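Local coordinates for hydrogenase maturation factor (Thermoanaerobacter tengcongensis, PDB 3VTH), which probably transfers the carbamoyl group of carbamoyl phosphate, with ATP, to the C-terminal cysteine of HypE during [NiFe]-hydrogenase maturation, at residues R26-K39 against K88-E100. Numbering follows the deposited sequence.
With PO4 (phosphate ion), chain E.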
ATOM      1  N   ARG A  26     -11.622  -5.281  25.731  1.00 24.26           N
ATOM      2  CA  ARG A  26     -12.572  -5.740  26.749  1.00 24.28           C
ATOM      3  C   ARG A  26     -11.876  -6.439  27.922  1.00 25.02           C
ATOM      4  O   ARG A  26     -12.071  -6.018  29.057  1.00 25.51           O
ATOM      5  CB  ARG A  26     -13.717  -6.561  26.139  1.00 24.33           C
ATOM      6  CG  ARG A  26     -14.711  -5.676  25.347  1.00 24.65           C
ATOM      7  CD  ARG A  26     -15.679  -6.495  24.529  1.00 23.79           C
ATOM      8  NE  ARG A  26     -15.017  -7.143  23.382  1.00 22.91           N
ATOM      9  CZ  ARG A  26     -15.623  -7.959  22.520  1.00 23.59           C
ATOM     10  NH1 ARG A  26     -16.927  -8.242  22.653  1.00 24.09           N
ATOM     11  NH2 ARG A  26     -14.928  -8.483  21.507  1.00 24.04           N
ATOM     12  N   PRO A  27     -11.018  -7.455  27.658  1.00 25.55           N
ATOM     13  CA  PRO A  27     -10.307  -8.049  28.802  1.00 26.87           C
ATOM     14  C   PRO A  27      -9.368  -7.080  29.538  1.00 27.50           C
ATOM     15  O   PRO A  27      -9.276  -7.148  30.762  1.00 28.59           O
ATOM     16  CB  PRO A  27      -9.506  -9.214  28.181  1.00 27.01           C
ATOM     17  CG  PRO A  27      -9.530  -8.987  26.702  1.00 25.93           C
ATOM     18  CD  PRO A  27     -10.816  -8.250  26.424  1.00 25.30           C
ATOM     19  N   PHE A  28      -8.689  -6.199  28.799  1.00 26.69           N
ATOM     20  CA  PHE A  28      -7.865  -5.150  29.391  1.00 26.97           C
ATOM     21  C   PHE A  28      -8.688  -4.291  30.389  1.00 26.13           C
ATOM     22  O   PHE A  28      -8.287  -4.099  31.529  1.00 26.06           O
ATOM     23  CB  PHE A  28      -7.253  -4.279  28.273  1.00 27.07           C
ATOM     24  CG  PHE A  28      -6.473  -3.084  28.770  1.00 29.79           C
ATOM     25  CD1 PHE A  28      -6.910  -1.799  28.501  1.00 30.46           C
ATOM     26  CD2 PHE A  28      -5.307  -3.251  29.509  1.00 33.71           C
ATOM     27  CE1 PHE A  28      -6.200  -0.681  28.958  1.00 32.50           C
ATOM     28  CE2 PHE A  28      -4.589  -2.138  29.974  1.00 35.27           C
ATOM     29  CZ  PHE A  28      -5.038  -0.850  29.684  1.00 32.94           C
ATOM     30  N   VAL A  29      -9.850  -3.814  29.957  1.00 25.39           N
ATOM     31  CA  VAL A  29     -10.690  -2.958  30.811  1.00 25.84           C
ATOM     32  C   VAL A  29     -11.166  -3.733  32.026  1.00 26.44           C
ATOM     33  O   VAL A  29     -11.146  -3.217  33.141  1.00 27.06           O
ATOM     34  CB  VAL A  29     -11.868  -2.347  29.998  1.00 25.96           C
ATOM     35  CG1 VAL A  29     -13.002  -1.825  30.901  1.00 25.01           C
ATOM     36  CG2 VAL A  29     -11.327  -1.226  29.088  1.00 25.34           C
ATOM     37  N   PHE A  30     -11.574  -4.980  31.813  1.00 26.38           N
ATOM     38  CA  PHE A  30     -12.013  -5.812  32.923  1.00 27.74           C
ATOM     39  C   PHE A  30     -10.937  -5.875  34.004  1.00 28.71           C
ATOM     40  O   PHE A  30     -11.214  -5.716  35.201  1.00 28.60           O
ATOM     41  CB  PHE A  30     -12.354  -7.229  32.441  1.00 27.37           C
ATOM     42  CG  PHE A  30     -12.772  -8.154  33.551  1.00 29.40           C
ATOM     43  CD1 PHE A  30     -11.824  -8.889  34.254  1.00 29.51           C
ATOM     44  CD2 PHE A  30     -14.121  -8.294  33.889  1.00 29.54           C
ATOM     45  CE1 PHE A  30     -12.210  -9.759  35.305  1.00 33.23           C
ATOM     46  CE2 PHE A  30     -14.522  -9.155  34.935  1.00 31.98           C
ATOM     47  CZ  PHE A  30     -13.572  -9.888  35.642  1.00 31.96           C
ATOM     48  N   ASN A  31      -9.713  -6.115  33.560  1.00 29.15           N
ATOM     49  CA  ASN A  31      -8.623  -6.345  34.492  0.50 30.71           C
ATOM     50  C   ASN A  31      -8.225  -5.074  35.243  1.00 31.19           C
ATOM     51  O   ASN A  31      -8.006  -5.129  36.449  1.00 32.42           O
ATOM     52  CB  ASN A  31      -7.437  -7.027  33.796  0.50 31.18           C
ATOM     53  CG  ASN A  31      -7.729  -8.491  33.437  0.50 32.27           C
ATOM     54  OD1 ASN A  31      -7.604  -8.900  32.274  0.50 33.49           O
ATOM     55  ND2 ASN A  31      -8.126  -9.280  34.431  0.50 33.31           N
ATOM     56  N   ILE A  32      -8.173  -3.931  34.564  1.00 30.21           N
ATOM     57  CA  ILE A  32      -7.851  -2.696  35.279  1.00 31.06           C
ATOM     58  C   ILE A  32      -9.042  -2.201  36.133  1.00 30.74           C
ATOM     59  O   ILE A  32      -8.848  -1.638  37.218  1.00 30.57           O
ATOM     60  CB  ILE A  32      -7.230  -1.597  34.363  1.00 31.29           C
ATOM     61  CG1 ILE A  32      -8.173  -1.199  33.229  1.00 30.29           C
ATOM     62  CG2 ILE A  32      -5.893  -2.093  33.758  1.00 32.70           C
ATOM     63  CD1 ILE A  32      -7.817   0.144  32.589  1.00 30.40           C
ATOM     64  N   ALA A  33     -10.271  -2.482  35.698  1.00 30.01           N
ATOM     65  CA  ALA A  33     -11.441  -2.160  36.535  1.00 29.94           C
ATOM     66  C   ALA A  33     -11.392  -2.935  37.861  1.00 31.69           C
ATOM     67  O   ALA A  33     -11.677  -2.376  38.926  1.00 31.54           O
ATOM     68  CB  ALA A  33     -12.735  -2.448  35.803  1.00 29.65           C
ATOM     69  N   GLN A  34     -11.019  -4.214  37.799  1.00 32.23           N
ATOM     70  CA  GLN A  34     -10.863  -5.021  39.021  1.00 34.98           C
ATOM     71  C   GLN A  34      -9.722  -4.486  39.893  1.00 35.59           C
ATOM     72  O   GLN A  34      -9.833  -4.422  41.119  1.00 36.68           O
ATOM     73  CB  GLN A  34     -10.624  -6.497  38.687  1.00 35.89           C
ATOM     74  CG  GLN A  34     -11.677  -7.113  37.792  1.00 38.43           C
ATOM     75  CD  GLN A  34     -12.654  -8.000  38.530  1.00 45.11           C
ATOM     76  OE1 GLN A  34     -12.272  -9.034  39.089  1.00 50.16           O
ATOM     77  NE2 GLN A  34     -13.929  -7.634  38.500  1.00 45.23           N
ATOM     78  N   LYS A  35      -8.638  -4.084  39.243  1.00 35.27           N
ATOM     79  CA  LYS A  35      -7.450  -3.572  39.922  1.00 36.98           C
ATOM     80  C   LYS A  35      -7.788  -2.340  40.754  1.00 37.32           C
ATOM     81  O   LYS A  35      -7.294  -2.183  41.869  1.00 39.23           O
ATOM     82  CB  LYS A  35      -6.396  -3.195  38.888  1.00 36.39           C
ATOM     83  CG  LYS A  35      -5.017  -2.909  39.444  1.00 40.64           C
ATOM     84  CD  LYS A  35      -4.119  -2.386  38.336  1.00 44.09           C
ATOM     85  CE  LYS A  35      -2.798  -1.840  38.887  1.00 48.59           C
ATOM     86  NZ  LYS A  35      -2.058  -1.167  37.776  1.00 50.32           N
ATOM     87  N   TYR A  36      -8.626  -1.468  40.203  1.00 35.99           N
ATOM     88  CA  TYR A  36      -9.003  -0.238  40.885  1.00 36.75           C
ATOM     89  C   TYR A  36     -10.373  -0.331  41.558  1.00 36.26           C
ATOM     90  O   TYR A  36     -11.013   0.683  41.830  1.00 36.09           O
ATOM     91  CB  TYR A  36      -8.917   0.948  39.907  1.00 36.69           C
ATOM     92  CG  TYR A  36      -7.512   1.170  39.388  1.00 37.77           C
ATOM     93  CD1 TYR A  36      -6.481   1.544  40.256  1.00 41.64           C
ATOM     94  CD2 TYR A  36      -7.210   1.001  38.039  1.00 38.66           C
ATOM     95  CE1 TYR A  36      -5.176   1.740  39.788  1.00 43.61           C
ATOM     96  CE2 TYR A  36      -5.908   1.191  37.560  1.00 40.03           C
ATOM     97  CZ  TYR A  36      -4.904   1.563  38.447  1.00 42.47           C
ATOM     98  OH  TYR A  36      -3.627   1.758  37.987  1.00 45.95           O
ATOM     99  N   ASN A  37     -10.816  -1.555  41.824  1.00 35.73           N
ATOM    100  CA  ASN A  37     -12.069  -1.784  42.546  1.00 36.69           C
ATOM    101  C   ASN A  37     -13.251  -0.983  42.002  1.00 35.55           C
ATOM    102  O   ASN A  37     -13.995  -0.358  42.759  1.00 36.10           O
ATOM    103  CB  ASN A  37     -11.877  -1.517  44.048  1.00 38.58           C
ATOM    104  CG  ASN A  37     -10.845  -2.441  44.666  1.00 42.17           C
ATOM    105  OD1 ASN A  37     -10.983  -3.662  44.605  1.00 45.94           O
ATOM    106  ND2 ASN A  37      -9.791  -1.866  45.237  1.00 44.72           N
ATOM    107  N   LEU A  38     -13.413  -1.013  40.684  1.00 33.46           N
ATOM    108  CA  LEU A  38     -14.555  -0.383  40.042  1.00 32.73           C
ATOM    109  C   LEU A  38     -15.594  -1.426  39.658  1.00 32.26           C
ATOM    110  O   LEU A  38     -15.267  -2.566  39.351  1.00 31.82           O
ATOM    111  CB  LEU A  38     -14.118   0.395  38.797  1.00 31.30           C
ATOM    112  CG  LEU A  38     -13.030   1.447  39.044  1.00 32.59           C
ATOM    113  CD1 LEU A  38     -12.606   2.105  37.723  1.00 30.27           C
ATOM    114  CD2 LEU A  38     -13.475   2.508  40.068  1.00 32.10           C
ATOM    115  N   LYS A  39     -16.855  -1.016  39.689  1.00 32.46           N
ATOM    116  CA  LYS A  39     -17.964  -1.869  39.291  1.00 32.07           C
ATOM    117  C   LYS A  39     -18.545  -1.253  38.022  1.00 30.85           C
ATOM    118  O   LYS A  39     -18.295  -0.081  37.727  1.00 30.64           O
ATOM    119  CB  LYS A  39     -19.003  -1.905  40.428  1.00 34.13           C
ATOM    120  CG  LYS A  39     -18.512  -2.664  41.657  1.00 36.79           C
ATOM    121  CD  LYS A  39     -18.991  -2.004  42.935  1.00 44.86           C
ATOM    122  CE  LYS A  39     -18.495  -2.748  44.202  1.00 49.40           C
ATOM    123  NZ  LYS A  39     -17.002  -2.927  44.216  1.00 49.88           N
ATOM    124  N   LYS A  88     -25.660   3.467  39.374  1.00 44.27           N
ATOM    125  CA  LYS A  88     -26.695   2.429  39.244  1.00 45.38           C
ATOM    126  C   LYS A  88     -26.591   1.374  40.335  1.00 45.05           C
ATOM    127  O   LYS A  88     -27.466   0.514  40.457  1.00 45.82           O
ATOM    128  CB  LYS A  88     -26.586   1.736  37.883  1.00 44.49           C
ATOM    129  CG  LYS A  88     -27.050   2.573  36.711  1.00 47.35           C
ATOM    130  CD  LYS A  88     -27.042   1.749  35.432  1.00 49.88           C
ATOM    131  CE  LYS A  88     -27.342   2.617  34.226  1.00 52.60           C
ATOM    132  NZ  LYS A  88     -26.129   3.384  33.839  1.00 53.58           N
ATOM    133  N   GLU A  89     -25.499   1.431  41.098  1.00 43.66           N
ATOM    134  CA  GLU A  89     -25.177   0.432  42.120  1.00 44.00           C
ATOM    135  C   GLU A  89     -24.959  -0.971  41.548  1.00 42.58           C
ATOM    136  O   GLU A  89     -25.503  -1.968  42.046  1.00 43.51           O
ATOM    137  CB  GLU A  89     -26.215   0.412  43.233  1.00 46.50           C
ATOM    138  CG  GLU A  89     -26.124   1.609  44.139  1.00 50.80           C
ATOM    139  CD  GLU A  89     -27.061   1.501  45.315  1.00 56.50           C
ATOM    140  OE1 GLU A  89     -28.289   1.526  45.091  1.00 59.03           O
ATOM    141  OE2 GLU A  89     -26.568   1.390  46.460  1.00 60.42           O
ATOM    142  N   TYR A  90     -24.157  -1.031  40.493  1.00 39.70           N
ATOM    143  CA  TYR A  90     -23.622  -2.290  40.008  1.00 38.43           C
ATOM    144  C   TYR A  90     -22.932  -3.014  41.153  1.00 38.48           C
ATOM    145  O   TYR A  90     -22.228  -2.388  41.950  1.00 37.55           O
ATOM    146  CB  TYR A  90     -22.601  -2.021  38.922  1.00 36.38           C
ATOM    147  CG  TYR A  90     -23.168  -1.594  37.598  1.00 36.15           C
ATOM    148  CD1 TYR A  90     -23.842  -2.501  36.786  1.00 37.84           C
ATOM    149  CD2 TYR A  90     -22.976  -0.296  37.122  1.00 38.22           C
ATOM    150  CE1 TYR A  90     -24.334  -2.126  35.522  1.00 37.32           C
ATOM    151  CE2 TYR A  90     -23.459   0.093  35.857  1.00 38.13           C
ATOM    152  CZ  TYR A  90     -24.146  -0.831  35.071  1.00 37.43           C
ATOM    153  OH  TYR A  90     -24.631  -0.464  33.827  1.00 37.18           O
ATOM    154  N   LYS A  91     -23.143  -4.325  41.234  1.00 39.56           N
ATOM    155  CA  LYS A  91     -22.557  -5.125  42.308  1.00 40.47           C
ATOM    156  C   LYS A  91     -21.196  -5.706  41.921  1.00 39.00           C
ATOM    157  O   LYS A  91     -20.441  -6.176  42.772  1.00 38.99           O
ATOM    158  CB  LYS A  91     -23.514  -6.238  42.744  1.00 43.23           C
ATOM    159  CG  LYS A  91     -24.824  -5.721  43.360  1.00 46.20           C
ATOM    160  CD  LYS A  91     -25.141  -6.411  44.675  1.00 52.01           C
ATOM    161  CE  LYS A  91     -26.113  -5.576  45.511  1.00 54.37           C
ATOM    162  NZ  LYS A  91     -26.364  -6.172  46.852  1.00 57.60           N
ATOM    163  N   ASP A  92     -20.887  -5.674  40.632  1.00 36.99           N
ATOM    164  CA  ASP A  92     -19.631  -6.221  40.156  1.00 36.07           C
ATOM    165  C   ASP A  92     -19.214  -5.522  38.874  1.00 33.27           C
ATOM    166  O   ASP A  92     -19.895  -4.615  38.410  1.00 32.02           O
ATOM    167  CB  ASP A  92     -19.752  -7.743  39.943  1.00 37.84           C
ATOM    168  CG  ASP A  92     -20.928  -8.133  39.030  1.00 41.46           C
ATOM    169  OD1 ASP A  92     -21.315  -9.328  39.030  1.00 46.15           O
ATOM    170  OD2 ASP A  92     -21.481  -7.256  38.327  1.00 43.43           O
ATOM    171  N   PHE A  93     -18.093  -5.945  38.307  1.00 31.89           N
ATOM    172  CA  PHE A  93     -17.724  -5.499  36.974  1.00 30.61           C
ATOM    173  C   PHE A  93     -17.767  -6.669  35.999  1.00 30.37           C
ATOM    174  O   PHE A  93     -17.268  -7.743  36.309  1.00 31.20           O
ATOM    175  CB  PHE A  93     -16.337  -4.845  36.946  1.00 29.90           C
ATOM    176  CG  PHE A  93     -16.063  -4.130  35.658  1.00 28.31           C
ATOM    177  CD1 PHE A  93     -15.539  -4.806  34.575  1.00 28.27           C
ATOM    178  CD2 PHE A  93     -16.391  -2.783  35.514  1.00 29.42           C
ATOM    179  CE1 PHE A  93     -15.327  -4.151  33.374  1.00 27.10           C
ATOM    180  CE2 PHE A  93     -16.176  -2.122  34.303  1.00 26.21           C
ATOM    181  CZ  PHE A  93     -15.649  -2.814  33.246  1.00 25.39           C
ATOM    182  N   LYS A  94     -18.374  -6.460  34.832  1.00 29.20           N
ATOM    183  CA  LYS A  94     -18.567  -7.536  33.857  1.00 29.70           C
ATOM    184  C   LYS A  94     -18.333  -7.061  32.427  1.00 28.04           C
ATOM    185  O   LYS A  94     -18.654  -5.915  32.084  1.00 27.28           O
ATOM    186  CB  LYS A  94     -19.985  -8.121  33.960  1.00 31.19           C
ATOM    187  CG  LYS A  94     -20.248  -9.003  35.193  1.00 36.74           C
ATOM    188  CD  LYS A  94     -21.705  -9.488  35.198  1.00 43.79           C
ATOM    189  CE  LYS A  94     -21.907 -10.697  36.111  1.00 51.69           C
ATOM    190  NZ  LYS A  94     -21.212 -11.922  35.573  1.00 55.54           N
ATOM    191  N   ILE A  95     -17.759  -7.935  31.599  1.00 27.48           N
ATOM    192  CA  ILE A  95     -17.816  -7.764  30.150  1.00 26.51           C
ATOM    193  C   ILE A  95     -19.185  -8.285  29.715  1.00 28.03           C
ATOM    194  O   ILE A  95     -19.549  -9.423  30.057  1.00 28.49           O
ATOM    195  CB  ILE A  95     -16.700  -8.568  29.412  1.00 26.64           C
ATOM    196  CG1 ILE A  95     -15.311  -8.172  29.935  1.00 25.69           C
ATOM    197  CG2 ILE A  95     -16.804  -8.368  27.886  1.00 23.51           C
ATOM    198  CD1 ILE A  95     -14.174  -9.125  29.497  1.00 30.22           C
ATOM    199  N   VAL A  96     -19.949  -7.460  28.993  1.00 27.57           N
ATOM    200  CA  VAL A  96     -21.296  -7.859  28.554  1.00 29.31           C
ATOM    201  C   VAL A  96     -21.406  -7.969  27.032  1.00 29.18           C
ATOM    202  O   VAL A  96     -20.444  -7.656  26.320  1.00 27.83           O
ATOM    203  CB  VAL A  96     -22.431  -6.947  29.151  1.00 30.68           C
ATOM    204  CG1 VAL A  96     -22.364  -6.940  30.673  1.00 31.60           C
ATOM    205  CG2 VAL A  96     -22.356  -5.527  28.605  1.00 29.56           C
ATOM    206  N   GLY A  97     -22.569  -8.431  26.556  1.00 30.55           N
ATOM    207  CA  GLY A  97     -22.818  -8.641  25.127  1.00 30.54           C
ATOM    208  C   GLY A  97     -22.684  -7.361  24.317  1.00 29.92           C
ATOM    209  O   GLY A  97     -22.954  -6.276  24.824  1.00 28.26           O
ATOM    210  N   SER A  98     -22.245  -7.493  23.062  1.00 29.67           N
ATOM    211  CA  SER A  98     -22.082  -6.343  22.174  1.00 30.14           C
ATOM    212  C   SER A  98     -23.433  -5.741  21.760  1.00 32.60           C
ATOM    213  O   SER A  98     -24.432  -6.445  21.700  1.00 33.31           O
ATOM    214  CB  SER A  98     -21.298  -6.748  20.931  1.00 29.32           C
ATOM    215  OG  SER A  98     -19.976  -7.103  21.285  1.00 26.60           O
ATOM    216  N   LYS A  99     -23.451  -4.442  21.462  1.00 33.65           N
ATOM    217  CA  LYS A  99     -24.695  -3.777  21.049  1.00 37.23           C
ATOM    218  C   LYS A  99     -24.529  -3.076  19.696  1.00 37.88           C
ATOM    219  O   LYS A  99     -23.535  -2.388  19.464  1.00 36.13           O
ATOM    220  CB  LYS A  99     -25.164  -2.778  22.118  1.00 37.55           C
ATOM    221  CG  LYS A  99     -25.361  -3.388  23.509  1.00 40.19           C
ATOM    222  CD  LYS A  99     -26.045  -2.399  24.472  1.00 44.86           C
ATOM    223  CE  LYS A  99     -26.665  -3.103  25.682  1.00 46.82           C
ATOM    224  NZ  LYS A  99     -25.710  -3.981  26.424  1.00 47.96           N
ATOM    225  N   GLU A 100     -25.504  -3.277  18.814  1.00 40.81           N
ATOM    226  CA  GLU A 100     -25.560  -2.603  17.518  1.00 43.33           C
ATOM    227  C   GLU A 100     -26.510  -1.404  17.631  1.00 45.32           C
ATOM    228  O   GLU A 100     -27.719  -1.583  17.748  1.00 48.07           O
ATOM    229  CB  GLU A 100     -26.012  -3.588  16.420  1.00 44.60           C
ATOM    230  CG  GLU A 100     -26.474  -2.949  15.098  1.00 48.09           C
ATOM    231  CD  GLU A 100     -25.363  -2.186  14.393  1.00 47.13           C
ATOM    232  OE1 GLU A 100     -24.409  -2.828  13.909  1.00 47.06           O
ATOM    233  OE2 GLU A 100     -25.456  -0.945  14.325  1.00 47.97           O
TER
HETATM  234  P   PO4 E 803     -11.682  -6.794  21.881  1.00 27.03           P
HETATM  235  O1  PO4 E 803     -10.690  -7.858  21.499  1.00 24.76           O
HETATM  236  O2  PO4 E 803     -11.022  -5.437  21.886  1.00 23.81           O
HETATM  237  O3  PO4 E 803     -12.778  -6.775  20.854  1.00 26.36           O
HETATM  238  O4  PO4 E 803     -12.240  -7.083  23.261  1.00 26.78           O
HETATM  239  O   HOH W   1     -19.157  -6.826  24.036  1.00 19.57           O
HETATM  240  O   HOH W   2     -16.355  -7.469  39.825  1.00 22.49           O
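Tyr90 meets Lys39 through their CB atoms, 3.9 Å apart, while the phenol turns off to Glu52. The aliphatic part of Lys39 continues alongside the backbone, its CD 3.4 Å from Tyr90 O. Phe93 then points at helix 26-35: with CG anti to the backbone N (chi1 -168°), its ring lies flat against Ala33, whose CB sits 3.5 Å from the ring centroid, only 6° off the normal, a CH-pi contact. Val29 CG1 reaches the far end of the ring at CZ, and Phe30 CD2 comes to its edge, 3.8 Å from CD1. One water joins Phe93 N to Gln34 NE2, weakly at the amide. Two residues on, Ile95 lays CD1 against Phe30 CB and CG2 against Arg26 CB. Last, a water that accepts from Arg26 NH1 donates to Val96 O and Ser98 OG; Asp152 salt-bridges Arg26 NH1 and hydrogen-bonds Ser98 OG. Strand 93-95, the edge strand parallel to 39-45, packs antiparallel (175°) against helix 26-35 of the acylphosphatase-like domain. Past the apolar packing of Phe93 and Ile95, Arg26 NE hydrogen-bonds phosphate O4 and NH2 hydrogen-bonds O3, each at 2.8 Å; backbone N atoms of residues 22-26 complete the cradle, consistent with Arg26 being the predicted active-site arginine, its loop probably holding the substrate's phosphate.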